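Local coordinates for protein mRNA export factor GLE1 (Saccharomyces cerevisiae, PDB 6B4E) that works in mRNA export as a component of the nuclear pore complex and binds the nucleoporin NUP42 through its C-terminal domain, at residues 172-177 with 225-230; 212-216 with 253-257; 235-240 with 288-292. All coordinates share one frame. Residues are numbered along the deposited sequence.

Contact 1: 172-177 with 225-230; sequences YDERMG and NTHFVI
D173 (chi1 m) lays its carboxylate over the side chains of N225 and T226, taking one hydrogen bond from each: N225 ND2 to D173 OD1 at 2.9 Å and T226 OG1 to D173 OD2 at 2.6 Å. N225 is t and T226 is m, which brings both donors to the acid. N225 OD1 is held by the backbone N of G272. Both segments are helical, with axes 8.8 Å apart at closest and crossing at -36°, their N-to-C directions running roughly together. D173 is level with T226 (CA to CA 5.5 Å) and G177 with I230 (4.6 Å). This joins helix 169-188 to helix 225-264 in the all-helical C-terminal domain of Gle1. A CB on G177 would stand a tight 3.5 Å from V229 CG1; its absence fits the close approach to I230. M176 CB meets I230 CG2 at 3.7 Å, and V229 CG1 rests 3.6 Å from D173 O. The Y172 ring edge reaches T226 OG1 (3.4 Å from CE2), while Y172 OH bonds to M156 O.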
# COMPACT_ATOMS: atom_id res chain seq x y z
N TYR A 172 -0.88 -5.46 15.16
CA TYR A 172 -1.06 -4.27 14.35
C TYR A 172 0.09 -4.08 13.38
O TYR A 172 -0.12 -3.84 12.18
CB TYR A 172 -1.19 -3.06 15.27
CG TYR A 172 -1.24 -1.73 14.56
CD1 TYR A 172 -2.40 -1.28 13.93
CD2 TYR A 172 -0.12 -0.90 14.52
CE1 TYR A 172 -2.43 -0.04 13.28
CE2 TYR A 172 -0.15 0.33 13.90
CZ TYR A 172 -1.30 0.76 13.27
OH TYR A 172 -1.28 1.99 12.65
N ASP A 173 1.32 -4.17 13.88
CA ASP A 173 2.48 -3.93 13.02
C ASP A 173 2.52 -4.92 11.86
O ASP A 173 2.79 -4.54 10.72
CB ASP A 173 3.78 -4.01 13.82
CG ASP A 173 3.99 -2.79 14.72
OD1 ASP A 173 4.82 -2.88 15.65
OD2 ASP A 173 3.32 -1.77 14.52
N GLU A 174 2.26 -6.20 12.14
CA GLU A 174 2.38 -7.20 11.09
C GLU A 174 1.27 -7.07 10.06
O GLU A 174 1.52 -7.25 8.86
CB GLU A 174 2.45 -8.59 11.69
CG GLU A 174 3.78 -8.85 12.42
CD GLU A 174 3.98 -10.30 12.87
OE1 GLU A 174 3.05 -11.11 12.74
OE2 GLU A 174 5.09 -10.62 13.36
N ARG A 175 0.07 -6.68 10.49
CA ARG A 175 -0.99 -6.33 9.55
C ARG A 175 -0.60 -5.15 8.66
O ARG A 175 -0.80 -5.18 7.44
CB ARG A 175 -2.30 -6.02 10.29
CG ARG A 175 -2.95 -7.19 10.95
CD ARG A 175 -4.40 -6.89 11.34
NE ARG A 175 -4.55 -5.68 12.17
CZ ARG A 175 -5.00 -4.50 11.74
NH1 ARG A 175 -5.35 -4.33 10.47
NH2 ARG A 175 -5.11 -3.48 12.58
N MET A 176 -0.07 -4.08 9.27
CA MET A 176 0.30 -2.92 8.46
C MET A 176 1.38 -3.29 7.45
O MET A 176 1.34 -2.86 6.29
CB MET A 176 0.77 -1.76 9.34
CG MET A 176 -0.27 -1.21 10.30
SD MET A 176 -1.75 -0.58 9.50
CE MET A 176 -2.85 -1.97 9.79
N GLY A 177 2.35 -4.10 7.88
CA GLY A 177 3.44 -4.46 6.98
C GLY A 177 2.96 -5.29 5.81
O GLY A 177 3.38 -5.08 4.67
N ASN A 225 7.17 2.61 15.96
CA ASN A 225 7.80 1.44 15.37
C ASN A 225 7.16 1.07 14.04
O ASN A 225 7.85 0.57 13.14
CB ASN A 225 7.71 0.26 16.33
CG ASN A 225 8.34 -1.00 15.77
OD1 ASN A 225 9.52 -1.02 15.42
ND2 ASN A 225 7.56 -2.07 15.69
N THR A 226 5.85 1.32 13.90
CA THR A 226 5.12 0.88 12.71
C THR A 226 5.65 1.55 11.45
O THR A 226 5.65 0.94 10.37
CB THR A 226 3.63 1.17 12.86
OG1 THR A 226 3.18 0.82 14.19
CG2 THR A 226 2.84 0.39 11.84
N HIS A 227 6.05 2.81 11.53
CA HIS A 227 6.64 3.46 10.36
C HIS A 227 7.84 2.68 9.86
O HIS A 227 8.04 2.51 8.65
CB HIS A 227 7.05 4.89 10.69
CG HIS A 227 5.90 5.79 10.95
ND1 HIS A 227 5.37 5.97 12.21
CD2 HIS A 227 5.17 6.57 10.12
CE1 HIS A 227 4.36 6.82 12.15
NE2 HIS A 227 4.22 7.20 10.89
N PHE A 228 8.67 2.19 10.79
CA PHE A 228 9.84 1.45 10.39
C PHE A 228 9.47 0.08 9.86
O PHE A 228 10.09 -0.41 8.91
CB PHE A 228 10.81 1.32 11.57
CG PHE A 228 11.45 2.63 11.98
CD1 PHE A 228 12.50 3.16 11.25
CD2 PHE A 228 10.98 3.33 13.07
CE1 PHE A 228 13.07 4.36 11.62
CE2 PHE A 228 11.56 4.52 13.45
CZ PHE A 228 12.61 5.04 12.72
N VAL A 229 8.46 -0.55 10.47
CA VAL A 229 7.98 -1.83 9.98
C VAL A 229 7.51 -1.71 8.53
O VAL A 229 7.90 -2.52 7.68
CB VAL A 229 6.86 -2.37 10.89
CG1 VAL A 229 6.24 -3.63 10.28
CG2 VAL A 229 7.42 -2.70 12.26
N ILE A 230 6.64 -0.74 8.23
CA ILE A 230 6.11 -0.69 6.88
C ILE A 230 7.21 -0.30 5.90
O ILE A 230 7.18 -0.73 4.74
CB ILE A 230 4.88 0.23 6.78
CG1 ILE A 230 5.24 1.69 7.06
CG2 ILE A 230 3.76 -0.26 7.71
CD1 ILE A 230 5.61 2.48 5.80

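Contact 2: 212-216 with 253-257; sequences LARIC and LLILI
Two helical segments meet here through apolar side chains, their axes 10.4 Å apart at closest approach and crossing at 39° with N-to-C directions broadly aligned. In register, L253 stands beside L212 (CA to CA 7.3 Å) and I257 beside C216 (6.8 Å), one i to i+4 step along each helix. L253, with chi1 t and chi2 p, wedges between L212 and C216: CD2 is 3.7 Å from L212 CB, and CD1 is 4.0 Å from C216 SG. The CA-to-CB bond of L254 points away, yet the extended m,t side chain brings CD2 to 4.0 Å from L212 CD2. L256 (t,p) sets CD2 3.5 Å from C216 SG. I257 (p,t) closes the patch, with CG2 3.3 Å from C216 SG and CD1 3.9 Å from L212 CD2. The C216 thiol, chi1 m, thus sits among L253, L256 and I257. The same region takes part in binding NUP42: apolar side chains of the NUP42 chain pack on A213, C216, L253 and L256, and R214 makes a salt bridge to an acidic residue of that chain. Helix 206-216 and helix 225-264 thereby present a joint surface to the partner, while W283 of helix 271-284 packs on L254.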
# COMPACT_ATOMS: atom_id res chain seq x y z
N LEU A 212 7.80 7.40 1.25
CA LEU A 212 9.08 7.59 1.92
C LEU A 212 9.30 9.06 2.25
O LEU A 212 9.76 9.39 3.34
CB LEU A 212 10.22 7.05 1.04
CG LEU A 212 10.54 5.55 1.22
CD1 LEU A 212 9.35 4.66 0.89
CD2 LEU A 212 11.76 5.14 0.39
N ALA A 213 9.00 9.95 1.30
CA ALA A 213 9.19 11.38 1.52
C ALA A 213 8.33 11.87 2.67
O ALA A 213 8.79 12.66 3.50
CB ALA A 213 8.87 12.16 0.25
N ARG A 214 7.06 11.46 2.70
CA ARG A 214 6.13 11.99 3.69
C ARG A 214 6.47 11.51 5.09
O ARG A 214 6.32 12.25 6.07
CB ARG A 214 4.70 11.61 3.32
CG ARG A 214 4.24 12.39 2.09
CD ARG A 214 2.96 11.85 1.50
NE ARG A 214 2.65 12.60 0.29
CZ ARG A 214 1.65 12.34 -0.55
NH1 ARG A 214 0.80 11.36 -0.30
NH2 ARG A 214 1.52 13.07 -1.64
N ILE A 215 6.88 10.24 5.22
CA ILE A 215 7.33 9.75 6.51
C ILE A 215 8.58 10.49 6.95
O ILE A 215 8.70 10.90 8.11
CB ILE A 215 7.53 8.22 6.46
CG1 ILE A 215 6.17 7.52 6.29
CG2 ILE A 215 8.20 7.74 7.74
CD1 ILE A 215 6.25 6.01 6.12
N CYS A 216 9.52 10.72 6.02
CA CYS A 216 10.71 11.49 6.37
C CYS A 216 10.39 12.93 6.73
O CYS A 216 11.20 13.59 7.39
CB CYS A 216 11.72 11.46 5.24
SG CYS A 216 12.58 9.88 5.11
N LEU A 253 17.23 8.94 -0.71
CA LEU A 253 16.07 8.76 0.15
C LEU A 253 16.18 7.46 0.94
O LEU A 253 15.74 7.40 2.10
CB LEU A 253 14.80 8.81 -0.71
CG LEU A 253 13.45 8.87 0.00
CD1 LEU A 253 13.46 9.83 1.18
CD2 LEU A 253 12.39 9.28 -0.99
N LEU A 254 16.79 6.42 0.35
CA LEU A 254 17.03 5.19 1.11
C LEU A 254 18.02 5.43 2.24
O LEU A 254 17.86 4.88 3.34
CB LEU A 254 17.55 4.08 0.20
CG LEU A 254 16.59 3.56 -0.88
CD1 LEU A 254 17.20 2.27 -1.46
CD2 LEU A 254 15.21 3.29 -0.35
N ILE A 255 19.06 6.23 1.99
CA ILE A 255 19.98 6.60 3.06
C ILE A 255 19.24 7.37 4.14
O ILE A 255 19.50 7.20 5.34
CB ILE A 255 21.16 7.40 2.48
CG1 ILE A 255 21.99 6.49 1.56
CG2 ILE A 255 22.02 8.00 3.61
CD1 ILE A 255 22.99 7.21 0.72
N LEU A 256 18.33 8.26 3.75
CA LEU A 256 17.63 9.06 4.74
C LEU A 256 16.78 8.18 5.65
O LEU A 256 16.82 8.35 6.88
CB LEU A 256 16.78 10.13 4.06
CG LEU A 256 16.21 11.19 5.00
CD1 LEU A 256 17.31 12.06 5.63
CD2 LEU A 256 15.25 12.05 4.26
N ILE A 257 16.04 7.22 5.09
CA ILE A 257 15.21 6.37 5.97
C ILE A 257 16.07 5.37 6.73
O ILE A 257 15.81 5.08 7.91
CB ILE A 257 14.08 5.64 5.20
CG1 ILE A 257 14.57 4.72 4.06
CG2 ILE A 257 13.09 6.64 4.69
CD1 ILE A 257 13.48 3.76 3.55

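Contact 3: 235-240 with 288-292; sequences WDAAAV and MESFP
M288 is extended (chi1 and chi2 t) and turns at chi3 (m), so CE reaches 3.5 Å from W235 NE1 and 3.6 Å from A239 CB, while SD lies 3.5 Å from V240 CG2. W235 (chi1 t) receives it obliquely in a Met-aromatic contact, SD 5.4 Å from its five-membered ring centroid. F291 (chi1 m) offers a ring face to D236 O, 3.8 Å from CZ. F291 CE2 also lies 3.8 Å from A237 CA. The 288-292 backbone is extended, with S290 nearest D236 (CA to CA 6.0 Å). Waters fill the gap. Where A238 leaves helical angles (phi -148°), V240 N donates to water 1 (3.2 Å), itself 2.9 Å from W235 O and 2.8 Å from E289 O; water 2 accepts from F291 N (2.8 Å) and meets D236 O at 2.8 Å; water 3 joins D236 OD2 (2.7 Å) to E289 O (3.1 Å). The tail after helix 271-284 thus crosses over helix 225-264 here: R275 holds D236 OD1, W283 touches M288, and I185 of helix 169-188 packs on F291.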
# COMPACT_ATOMS: atom_id res chain seq x y z
N TRP A 235 10.61 -2.01 1.59
CA TRP A 235 11.96 -2.24 1.06
C TRP A 235 12.10 -3.63 0.45
O TRP A 235 12.57 -3.77 -0.69
CB TRP A 235 12.96 -2.04 2.19
CG TRP A 235 14.44 -2.01 1.85
CD1 TRP A 235 15.20 -3.00 1.31
CD2 TRP A 235 15.32 -0.92 2.11
NE1 TRP A 235 16.52 -2.60 1.21
CE2 TRP A 235 16.61 -1.31 1.69
CE3 TRP A 235 15.15 0.36 2.64
CZ2 TRP A 235 17.72 -0.48 1.82
CZ3 TRP A 235 16.25 1.19 2.76
CH2 TRP A 235 17.52 0.76 2.35
N ASP A 236 11.70 -4.66 1.19
CA ASP A 236 11.79 -6.03 0.70
C ASP A 236 10.98 -6.22 -0.57
O ASP A 236 11.33 -7.07 -1.40
CB ASP A 236 11.30 -7.02 1.77
CG ASP A 236 12.33 -7.27 2.87
OD1 ASP A 236 11.90 -7.49 4.01
OD2 ASP A 236 13.53 -7.30 2.58
N ALA A 237 9.88 -5.47 -0.73
CA ALA A 237 9.01 -5.57 -1.89
C ALA A 237 9.44 -4.73 -3.09
O ALA A 237 9.09 -5.09 -4.22
CB ALA A 237 7.59 -5.14 -1.52
N ALA A 238 10.16 -3.61 -2.89
CA ALA A 238 10.28 -2.63 -3.97
C ALA A 238 11.59 -1.86 -4.01
O ALA A 238 11.77 -1.08 -4.95
CB ALA A 238 9.11 -1.64 -3.89
N ALA A 239 12.52 -2.04 -3.08
CA ALA A 239 13.71 -1.18 -3.08
C ALA A 239 14.52 -1.33 -4.37
O ALA A 239 15.02 -0.33 -4.92
CB ALA A 239 14.59 -1.46 -1.86
N VAL A 240 14.68 -2.55 -4.87
CA VAL A 240 15.43 -2.76 -6.11
C VAL A 240 14.86 -1.91 -7.23
O VAL A 240 15.58 -1.25 -7.99
CB VAL A 240 15.43 -4.25 -6.47
CG1 VAL A 240 15.82 -4.46 -7.94
CG2 VAL A 240 16.36 -5.00 -5.52
N MET A 288 21.61 -6.35 -1.74
CA MET A 288 20.18 -6.08 -1.65
C MET A 288 19.39 -7.23 -2.26
O MET A 288 19.67 -7.65 -3.40
CB MET A 288 19.81 -4.78 -2.35
CG MET A 288 18.32 -4.49 -2.36
SD MET A 288 17.90 -2.92 -3.16
CE MET A 288 18.16 -1.75 -1.82
N GLU A 289 18.40 -7.72 -1.52
CA GLU A 289 17.54 -8.81 -1.95
C GLU A 289 16.24 -8.29 -2.56
O GLU A 289 15.78 -7.17 -2.28
CB GLU A 289 17.19 -9.72 -0.78
CG GLU A 289 18.37 -10.52 -0.28
CD GLU A 289 18.00 -11.45 0.87
OE1 GLU A 289 18.81 -11.58 1.81
OE2 GLU A 289 16.90 -12.04 0.84
N SER A 290 15.65 -9.13 -3.39
CA SER A 290 14.31 -8.93 -3.92
C SER A 290 13.62 -10.28 -3.92
O SER A 290 14.27 -11.33 -3.85
CB SER A 290 14.33 -8.32 -5.32
OG SER A 290 15.20 -9.05 -6.18
N PHE A 291 12.29 -10.27 -3.98
CA PHE A 291 11.57 -11.52 -4.02
C PHE A 291 11.95 -12.30 -5.27
O PHE A 291 12.12 -11.71 -6.35
CB PHE A 291 10.05 -11.29 -3.99
CG PHE A 291 9.55 -10.65 -2.72
CD1 PHE A 291 10.18 -10.92 -1.51
CD2 PHE A 291 8.44 -9.81 -2.72
CE1 PHE A 291 9.72 -10.35 -0.32
CE2 PHE A 291 7.98 -9.24 -1.55
CZ PHE A 291 8.62 -9.52 -0.35
N PRO A 292 12.09 -13.62 -5.18
CA PRO A 292 12.44 -14.41 -6.37
C PRO A 292 11.43 -14.21 -7.49
O PRO A 292 10.23 -14.08 -7.27
CB PRO A 292 12.43 -15.85 -5.85
CG PRO A 292 12.62 -15.75 -4.39
CD PRO A 292 11.94 -14.47 -3.98
O HOH W 1 14.03 -5.02 -2.90
O HOH W 2 10.86 -7.86 -4.09
O HOH W 3 15.33 -6.54 0.69

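In the fold
Helix 225-264 takes part in all three contacts, meeting helix 169-188 in contact 1, helix 206-216 in contact 2 and the C-terminal tail in contact 3. Contacts 1 and 2 are mostly or wholly buried, but their chemistry differs: direct side-chain hydrogen bonds accompany close helix packing in the first, whereas the second is apolar and adjoins the NUP42 chain. Contact 3, partly buried, relies on waters as well as apolar side chains. I230 and I215 pack together to connect contacts 1 and 2; W235 touches L254 and I257, tying contact 3 to contact 2. Contacts 1 and 3 do not touch, their centres being about 17 Å apart.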